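Local coordinates for Ulp1-like SUMO protease (Chaetomium thermophilum, PDB 6DG4), which probably removes SUMO from modified proteins as a cysteine protease of the Ulp1 (peptidase C48) family, this chain being its C-terminal catalytic domain, at residues L111-A115 with N116-A120; F175-E178 with D179-E183; F95-P98 with R99-S102. All coordinates share one frame; numbering follows the deposited sequence.

Contact 1. Residues L111-A115 with N116-A120; sequences LLRRA and NVRKA. With SO4 (sulfate ion), chain B.
A Schellman motif ends helix 109-114, with Leu-112 and Arg-113 of the last turn receiving Val-117 and Asn-116. Two backbone bonds define it: Val-117 N gives to Leu-112 O (3.0 Å), and Asn-116 N gives to Arg-113 O (2.9 Å). Asn-116 itself has a positive phi (60°), which turns the chain off the helix axis. The apolar contact that usually accompanies such a cap is present: CD2 of Leu-112 lies 4.1 Å from CG1 of Val-117, while Val-117 CG2 rests 4.0 Å from Ala-115 CB. Around them the catalytic domain supplies Phe-96 of helix 96-103 against Leu-112, Phe-122 against Val-117, and Thr-90 OG1 bonded to Ala-115 O.

The extended Arg-118 side chain runs back along the last turn. Arg-118 NH1 meets a lone pair of Asn-116 OD1 in the carbonyl plane, 3.0 Å away and almost exactly in the guanidinium plane as well, which should help hold both groups in rotation. One face of that guanidinium then lies over Arg-113, whose CB is 3.7 Å from Arg-118 NH2. Water 1 ties the cluster together by donating to Arg-113 O and Asn-116 OD1, with a weak bond from Arg-118 NH2. Arg-113 O thus accepts from the Asn-116 N-H and from the water. The Arg-113 chain bends at chi3 (-64°) and presents NE and NH2 to O1 and O3 of a sulfate, NE to O1 being 3.0 Å and nearly straight; Arg-114 NH1 holds O2 of the same ion, which probably came from the crystallisation liquor.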
loop_
_atom_site.group_PDB
_atom_site.type_symbol
_atom_site.label_atom_id
_atom_site.label_comp_id
_atom_site.label_asym_id
_atom_site.label_seq_id
_atom_site.Cartn_x
_atom_site.Cartn_y
_atom_site.Cartn_z
ATOM N N LEU A 111 -13.982 -11.286 0.530
ATOM C CA LEU A 111 -12.809 -10.437 0.349
ATOM C C LEU A 111 -11.667 -10.870 1.265
ATOM O O LEU A 111 -10.506 -10.876 0.847
ATOM C CB LEU A 111 -13.166 -8.966 0.557
ATOM C CG LEU A 111 -14.098 -8.329 -0.475
ATOM C CD1 LEU A 111 -14.303 -6.863 -0.145
ATOM C CD2 LEU A 111 -13.562 -8.478 -1.895
ATOM N N LEU A 112 -11.976 -11.254 2.507
ATOM C CA LEU A 112 -10.946 -11.776 3.406
ATOM C C LEU A 112 -10.302 -13.028 2.827
ATOM O O LEU A 112 -9.075 -13.159 2.815
ATOM C CB LEU A 112 -11.544 -12.064 4.783
ATOM C CG LEU A 112 -11.937 -10.809 5.561
ATOM C CD1 LEU A 112 -12.837 -11.161 6.728
ATOM C CD2 LEU A 112 -10.693 -10.087 6.041
ATOM N N ARG A 113 -11.117 -13.956 2.326
ATOM C CA ARG A 113 -10.574 -15.186 1.759
ATOM C C ARG A 113 -9.720 -14.905 0.528
ATOM O O ARG A 113 -8.673 -15.537 0.338
ATOM C CB ARG A 113 -11.711 -16.161 1.450
ATOM C CG ARG A 113 -12.343 -16.747 2.701
ATOM C CD ARG A 113 -13.334 -17.860 2.396
ATOM N NE ARG A 113 -14.505 -17.412 1.639
ATOM C CZ ARG A 113 -15.611 -16.906 2.182
ATOM N NH1 ARG A 113 -15.707 -16.755 3.497
ATOM N NH2 ARG A 113 -16.623 -16.542 1.406
ATOM N N ARG A 114 -10.134 -13.951 -0.312
ATOM C CA ARG A 114 -9.361 -13.634 -1.510
ATOM C C ARG A 114 -8.014 -13.021 -1.159
ATOM O O ARG A 114 -7.046 -13.176 -1.915
ATOM C CB ARG A 114 -10.162 -12.703 -2.420
ATOM C CG ARG A 114 -10.992 -13.442 -3.467
ATOM C CD ARG A 114 -12.071 -12.559 -4.084
ATOM N NE ARG A 114 -12.680 -13.164 -5.270
ATOM C CZ ARG A 114 -13.467 -14.238 -5.254
ATOM N NH1 ARG A 114 -13.743 -14.853 -4.112
ATOM N NH2 ARG A 114 -13.974 -14.704 -6.387
ATOM N N ALA A 115 -7.931 -12.327 -0.027
ATOM C CA ALA A 115 -6.678 -11.794 0.490
ATOM C C ALA A 115 -5.907 -12.807 1.330
ATOM O O ALA A 115 -4.845 -12.470 1.864
ATOM C CB ALA A 115 -6.945 -10.539 1.326
ATOM N N ASN A 116 -6.420 -14.030 1.459
ATOM C CA ASN A 116 -5.769 -15.081 2.240
ATOM C C ASN A 116 -5.608 -14.679 3.701
ATOM O O ASN A 116 -4.604 -14.985 4.346
ATOM C CB ASN A 116 -4.459 -15.518 1.597
ATOM C CG ASN A 116 -4.696 -16.226 0.290
ATOM O OD1 ASN A 116 -5.413 -17.224 0.244
ATOM N ND2 ASN A 116 -4.142 -15.693 -0.786
ATOM N N VAL A 117 -6.632 -14.019 4.229
ATOM C CA VAL A 117 -6.709 -13.640 5.632
ATOM C C VAL A 117 -7.747 -14.554 6.270
ATOM O O VAL A 117 -8.956 -14.318 6.162
ATOM C CB VAL A 117 -7.073 -12.162 5.797
ATOM C CG1 VAL A 117 -7.208 -11.803 7.256
ATOM C CG2 VAL A 117 -6.026 -11.281 5.126
ATOM N N ARG A 118 -7.274 -15.605 6.933
ATOM C CA ARG A 118 -8.131 -16.583 7.583
ATOM C C ARG A 118 -7.700 -16.746 9.033
ATOM O O ARG A 118 -6.577 -16.410 9.412
ATOM C CB ARG A 118 -8.060 -17.937 6.867
ATOM C CG ARG A 118 -8.636 -17.906 5.457
ATOM C CD ARG A 118 -8.407 -19.228 4.751
ATOM N NE ARG A 118 -9.075 -19.295 3.453
ATOM C CZ ARG A 118 -8.561 -18.851 2.307
ATOM N NH1 ARG A 118 -7.358 -18.291 2.271
ATOM N NH2 ARG A 118 -9.260 -18.968 1.186
ATOM N N LYS A 119 -8.613 -17.259 9.855
ATOM C CA LYS A 119 -8.295 -17.463 11.264
ATOM C C LYS A 119 -7.021 -18.283 11.433
ATOM O O LYS A 119 -6.164 -17.950 12.260
ATOM C CB LYS A 119 -9.470 -18.147 11.964
ATOM C CG LYS A 119 -9.277 -18.372 13.467
ATOM C CD LYS A 119 -10.516 -19.021 14.075
ATOM C CE LYS A 119 -10.336 -19.264 15.562
ATOM N NZ LYS A 119 -11.536 -19.909 16.154
ATOM N N ALA A 120 -6.874 -19.360 10.659
ATOM C CA ALA A 120 -5.766 -20.284 10.884
ATOM C C ALA A 120 -4.401 -19.645 10.654
ATOM O O ALA A 120 -3.433 -20.004 11.333
ATOM C CB ALA A 120 -5.917 -21.519 9.992
HETATM S S SO4 B . -15.769 -17.801 -2.175
HETATM O O1 SO4 B . -14.625 -17.424 -1.349
HETATM O O2 SO4 B . -15.608 -17.249 -3.519
HETATM O O3 SO4 B . -16.993 -17.273 -1.576
HETATM O O4 SO4 B . -15.854 -19.257 -2.251
HETATM O O HOH W 1 -7.835 -17.415 -1.434
#

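Contact 2. Residues F175-E178 with D179-E183; sequences FVLE and DQFVE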
loop_
_atom_site.group_PDB
_atom_site.type_symbol
_atom_site.label_atom_id
_atom_site.label_comp_id
_atom_site.label_asym_id
_atom_site.label_seq_id
_atom_site.Cartn_x
_atom_site.Cartn_y
_atom_site.Cartn_z
ATOM N N PHE A 175 -13.268 -10.163 14.832
ATOM C CA PHE A 175 -14.127 -11.028 14.038
ATOM C C PHE A 175 -13.351 -12.210 13.473
ATOM O O PHE A 175 -13.839 -13.346 13.490
ATOM C CB PHE A 175 -14.759 -10.235 12.897
ATOM C CG PHE A 175 -15.543 -11.088 11.955
ATOM C CD1 PHE A 175 -16.849 -11.421 12.240
ATOM C CD2 PHE A 175 -14.965 -11.583 10.798
ATOM C CE1 PHE A 175 -17.579 -12.223 11.376
ATOM C CE2 PHE A 175 -15.683 -12.388 9.938
ATOM C CZ PHE A 175 -16.987 -12.713 10.232
ATOM N N VAL A 176 -12.156 -11.963 12.939
ATOM C CA VAL A 176 -11.378 -13.039 12.332
ATOM C C VAL A 176 -10.889 -14.025 13.392
ATOM O O VAL A 176 -10.965 -15.246 13.210
ATOM C CB VAL A 176 -10.208 -12.467 11.512
ATOM C CG1 VAL A 176 -9.325 -13.593 11.010
ATOM C CG2 VAL A 176 -10.727 -11.636 10.342
ATOM N N LEU A 177 -10.362 -13.514 14.506
ATOM C CA LEU A 177 -9.678 -14.372 15.465
ATOM C C LEU A 177 -10.617 -15.116 16.409
ATOM O O LEU A 177 -10.215 -16.145 16.959
ATOM C CB LEU A 177 -8.667 -13.567 16.287
ATOM C CG LEU A 177 -7.348 -13.280 15.572
ATOM C CD1 LEU A 177 -6.467 -12.379 16.418
ATOM C CD2 LEU A 177 -6.624 -14.582 15.249
ATOM N N GLU A 178 -11.839 -14.633 16.616
ATOM C CA GLU A 178 -12.848 -15.345 17.423
ATOM C C GLU A 178 -12.285 -15.619 18.815
ATOM O O GLU A 178 -11.851 -14.674 19.495
ATOM C CB GLU A 178 -13.329 -16.580 16.662
ATOM C CG GLU A 178 -13.897 -16.298 15.303
ATOM C CD GLU A 178 -14.380 -17.551 14.596
ATOM O OE1 GLU A 178 -13.979 -18.669 14.981
ATOM O OE2 GLU A 178 -15.164 -17.413 13.640
ATOM N N ASP A 179 -12.282 -16.872 19.282
ATOM C CA ASP A 179 -11.801 -17.201 20.616
ATOM C C ASP A 179 -10.296 -17.037 20.767
ATOM O O ASP A 179 -9.792 -17.185 21.884
ATOM C CB ASP A 179 -12.227 -18.619 21.020
ATOM C CG ASP A 179 -11.694 -19.705 20.087
ATOM O OD1 ASP A 179 -11.146 -19.386 19.015
ATOM O OD2 ASP A 179 -11.851 -20.900 20.427
ATOM N N GLN A 180 -9.576 -16.734 19.692
ATOM C CA GLN A 180 -8.151 -16.437 19.776
ATOM C C GLN A 180 -7.867 -14.946 19.950
ATOM O O GLN A 180 -6.697 -14.554 20.025
ATOM C CB GLN A 180 -7.427 -16.975 18.536
ATOM C CG GLN A 180 -7.678 -18.450 18.257
ATOM C CD GLN A 180 -7.260 -19.344 19.406
ATOM O OE1 GLN A 180 -6.123 -19.281 19.876
ATOM N NE2 GLN A 180 -8.182 -20.188 19.865
ATOM N N PHE A 181 -8.905 -14.110 20.017
ATOM C CA PHE A 181 -8.731 -12.679 20.227
ATOM C C PHE A 181 -8.568 -12.376 21.714
ATOM O O PHE A 181 -9.462 -12.662 22.518
ATOM C CB PHE A 181 -9.931 -11.910 19.684
ATOM C CG PHE A 181 -9.778 -10.418 19.775
ATOM C CD1 PHE A 181 -8.808 -9.759 19.033
ATOM C CD2 PHE A 181 -10.603 -9.672 20.600
ATOM C CE1 PHE A 181 -8.671 -8.385 19.115
ATOM C CE2 PHE A 181 -10.466 -8.301 20.679
ATOM C CZ PHE A 181 -9.498 -7.661 19.939
ATOM N N VAL A 182 -7.440 -11.763 22.063
ATOM C CA VAL A 182 -7.116 -11.390 23.437
ATOM C C VAL A 182 -7.049 -9.868 23.450
ATOM O O VAL A 182 -6.016 -9.279 23.101
ATOM C CB VAL A 182 -5.798 -12.014 23.901
ATOM C CG1 VAL A 182 -5.513 -11.637 25.343
ATOM C CG2 VAL A 182 -5.841 -13.521 23.736
ATOM N N GLU A 183 -8.158 -9.232 23.843
ATOM C CA GLU A 183 -8.358 -7.817 23.545
ATOM C C GLU A 183 -7.263 -6.945 24.145
ATOM O O GLU A 183 -6.806 -5.990 23.508
ATOM C CB GLU A 183 -9.735 -7.357 24.033
ATOM C CG GLU A 183 -9.937 -7.443 25.544
ATOM C CD GLU A 183 -11.349 -7.086 25.980
ATOM O OE1 GLU A 183 -12.213 -6.854 25.105
ATOM O OE2 GLU A 183 -11.594 -7.037 27.205
HETATM O O HOH W 2 -12.245 -13.113 22.445
#
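Leu-177 overlaps Gln-180 and Phe-181, three and four residues on: Leu-177 CB lies 4.0 Å from Phe-181 CB, and Leu-177 CD2 is 4.1 Å from Gln-180 CB. The Leu-177 and Gln-180 side chains cross at about a right angle, whereas Leu-177 CD1 comes to the edge of the Phe-181 ring, near its plane. The Phe-181 ring leads away from 175-178; Val-173 and Lys-174 touch it, and it meets the ring of Trp-186 with the two ring planes at about 30°. Leu-177 also packs on Phe-122 and Trp-186, which helps explain why it is buried where most of the touching residues are exposed.

The backbone beneath is the C-terminal end of helix 163-177, and it leaves the helix through two overlapping beta turns. Gln-180 N bonds to Leu-177 O at 2.9 Å across a turn whose first corner, Glu-178, has a positive phi (56°), and the angles of Glu-178 and Asp-179 fit type II'. Phe-181 N then bonds to Glu-178 O at 3.0 Å, closing a type I turn over Asp-179 and Gln-180. Water 2 donates to Phe-181 O and, weakly, to Glu-178 O, bridging the two carbonyls.

On the solvent side, Lys-119 forms salt bridges to Glu-178 OE1 and Asp-179 OD1. Glu-178 OE1 and Asp-179 OD1 stand 5.0 Å apart, and the shared ammonium probably offsets their mutual repulsion. Asp-179 OD1 has a further partner: the Gln-180 chain bends at chi2 (-59°) and brings NE2 to within 3.2 Å of it, approaching from above the carboxylate plane.

Contact 3. Residues F95-P98 with R99-S102; sequences FFWP and RLLS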
loop_
_atom_site.group_PDB
_atom_site.type_symbol
_atom_site.label_atom_id
_atom_site.label_comp_id
_atom_site.label_asym_id
_atom_site.label_seq_id
_atom_site.Cartn_x
_atom_site.Cartn_y
_atom_site.Cartn_z
ATOM N N PHE A 95 -12.358 -2.180 -2.913
ATOM C CA PHE A 95 -13.695 -2.594 -2.522
ATOM C C PHE A 95 -13.781 -2.973 -1.056
ATOM O O PHE A 95 -14.890 -3.063 -0.522
ATOM C CB PHE A 95 -14.148 -3.764 -3.397
ATOM C CG PHE A 95 -14.350 -3.385 -4.839
ATOM C CD1 PHE A 95 -15.564 -2.887 -5.264
ATOM C CD2 PHE A 95 -13.319 -3.492 -5.758
ATOM C CE1 PHE A 95 -15.757 -2.522 -6.580
ATOM C CE2 PHE A 95 -13.506 -3.128 -7.079
ATOM C CZ PHE A 95 -14.726 -2.640 -7.487
ATOM N N PHE A 96 -12.651 -3.176 -0.379
ATOM C CA PHE A 96 -12.726 -3.717 0.970
ATOM C C PHE A 96 -13.280 -2.698 1.959
ATOM O O PHE A 96 -14.236 -2.983 2.685
ATOM C CB PHE A 96 -11.377 -4.240 1.442
ATOM C CG PHE A 96 -11.436 -4.840 2.805
ATOM C CD1 PHE A 96 -11.998 -6.082 2.994
ATOM C CD2 PHE A 96 -10.972 -4.151 3.902
ATOM C CE1 PHE A 96 -12.074 -6.638 4.247
ATOM C CE2 PHE A 96 -11.052 -4.702 5.164
ATOM C CZ PHE A 96 -11.597 -5.949 5.334
ATOM N N TRP A 97 -12.691 -1.510 2.021
ATOM C CA TRP A 97 -13.154 -0.542 3.012
ATOM C C TRP A 97 -14.630 -0.211 2.841
ATOM O O TRP A 97 -15.359 -0.202 3.847
ATOM C CB TRP A 97 -12.262 0.701 3.014
ATOM C CG TRP A 97 -12.574 1.631 4.146
ATOM C CD1 TRP A 97 -13.193 2.840 4.061
ATOM C CD2 TRP A 97 -12.292 1.420 5.534
ATOM N NE1 TRP A 97 -13.313 3.399 5.308
ATOM C CE2 TRP A 97 -12.765 2.548 6.231
ATOM C CE3 TRP A 97 -11.690 0.385 6.257
ATOM C CZ2 TRP A 97 -12.655 2.673 7.617
ATOM C CZ3 TRP A 97 -11.574 0.515 7.636
ATOM C CH2 TRP A 97 -12.052 1.649 8.297
ATOM N N PRO A 98 -15.140 0.059 1.638
ATOM C CA PRO A 98 -16.591 0.279 1.510
ATOM C C PRO A 98 -17.417 -0.910 1.975
ATOM O O PRO A 98 -18.479 -0.720 2.582
ATOM C CB PRO A 98 -16.781 0.586 0.018
ATOM C CG PRO A 98 -15.446 0.912 -0.511
ATOM C CD PRO A 98 -14.413 0.315 0.383
ATOM N N ARG A 99 -16.955 -2.134 1.711
ATOM C CA ARG A 99 -17.670 -3.314 2.182
ATOM C C ARG A 99 -17.676 -3.372 3.703
ATOM O O ARG A 99 -18.697 -3.701 4.322
ATOM C CB ARG A 99 -17.016 -4.570 1.607
ATOM C CG ARG A 99 -17.693 -5.869 2.011
ATOM C CD ARG A 99 -18.736 -6.247 1.006
ATOM N NE ARG A 99 -19.452 -7.464 1.369
ATOM C CZ ARG A 99 -20.464 -7.960 0.666
ATOM N NH1 ARG A 99 -20.864 -7.345 -0.439
ATOM N NH2 ARG A 99 -21.070 -9.070 1.058
ATOM N N LEU A 100 -16.542 -3.054 4.325
ATOM C CA LEU A 100 -16.467 -3.064 5.781
ATOM C C LEU A 100 -17.392 -2.012 6.386
ATOM O O LEU A 100 -18.083 -2.279 7.378
ATOM C CB LEU A 100 -15.016 -2.846 6.213
ATOM C CG LEU A 100 -14.725 -3.071 7.694
ATOM C CD1 LEU A 100 -15.075 -4.496 8.095
ATOM C CD2 LEU A 100 -13.280 -2.807 7.993
ATOM N N LEU A 101 -17.436 -0.815 5.788
ATOM C CA LEU A 101 -18.320 0.232 6.288
ATOM C C LEU A 101 -19.785 -0.164 6.136
ATOM O O LEU A 101 -20.599 0.084 7.032
ATOM C CB LEU A 101 -18.064 1.548 5.545
ATOM C CG LEU A 101 -16.749 2.290 5.806
ATOM C CD1 LEU A 101 -16.746 3.650 5.114
ATOM C CD2 LEU A 101 -16.502 2.459 7.296
ATOM N N SER A 102 -20.145 -0.767 5.007
ATOM C CA SER A 102 -21.554 -0.998 4.711
ATOM C C SER A 102 -22.079 -2.305 5.282
ATOM O O SER A 102 -23.250 -2.371 5.666
ATOM C CB SER A 102 -21.793 -0.951 3.199
ATOM O OG SER A 102 -21.032 -1.930 2.522
#
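Leu-101 climbs over the indole of Trp-97, one helical turn back in helix 96-103, and can be traced atom by atom. Leu-101 CB rests 3.6 Å from Trp-97 O, the carbonyl that accepts the Leu-101 N-H. Leu-101 CG stands over the face of the five-membered ring of Trp-97, 4.0 Å from its centroid and 26° off the normal, a CH-pi contact. Beyond it the branches part: Leu-101 CD1 comes to 3.4 Å from Trp-97 NE1, while Leu-101 CD2 reaches the six-membered ring at Trp-97 CZ2, 3.9 Å away. With CG opposite the backbone N (chi1 -172°), the Trp-97 indole leans forward along the helix, toward Leu-101. Leu-100 CD2 touches the same indole 3.8 Å from Trp-97 CZ3 and also packs on Phe-96 CE2. Replacing Trp-97 with an alanine would probably leave Leu-101 and Leu-100 without the surface they share, and Glu-134 OE2 without the NE1 donor it now receives.

One residue further on, Ser-102 gives Pro-98 O two bonds, from N and from OG, the OG bond being 2.8 Å; they arrive from opposite faces of the carbonyl plane. Pro-98 has no N-H to give, which the helix's first turn tolerates. Between 95-98 and 99-102 the polar bonds are those of the helix backbone plus Ser-102 OG, so the leucine-indole fit rests on shape and dispersion.

From the N terminus the contacts come in series, none nested or crossed. Contact 3 lies within helix 96-103 and closes only helical turns. Contact 1 follows at the end of helix 109-114 and sends the chain toward strand 127-134; contact 2, much later, does the same for helix 163-177 ahead of strand 187-188. Contact 1 is the middle piece in space: Leu-111 CD1 packs on Phe-96 CA at 3.7 Å, and Lys-119 CB lies 3.5 Å from Val-176 O. Contacts 2 and 3 do not touch, their nearest atoms being about 7 Å apart. Helix 96-103 thus packs on helix 109-114, and the loop after the latter on the end of helix 163-177.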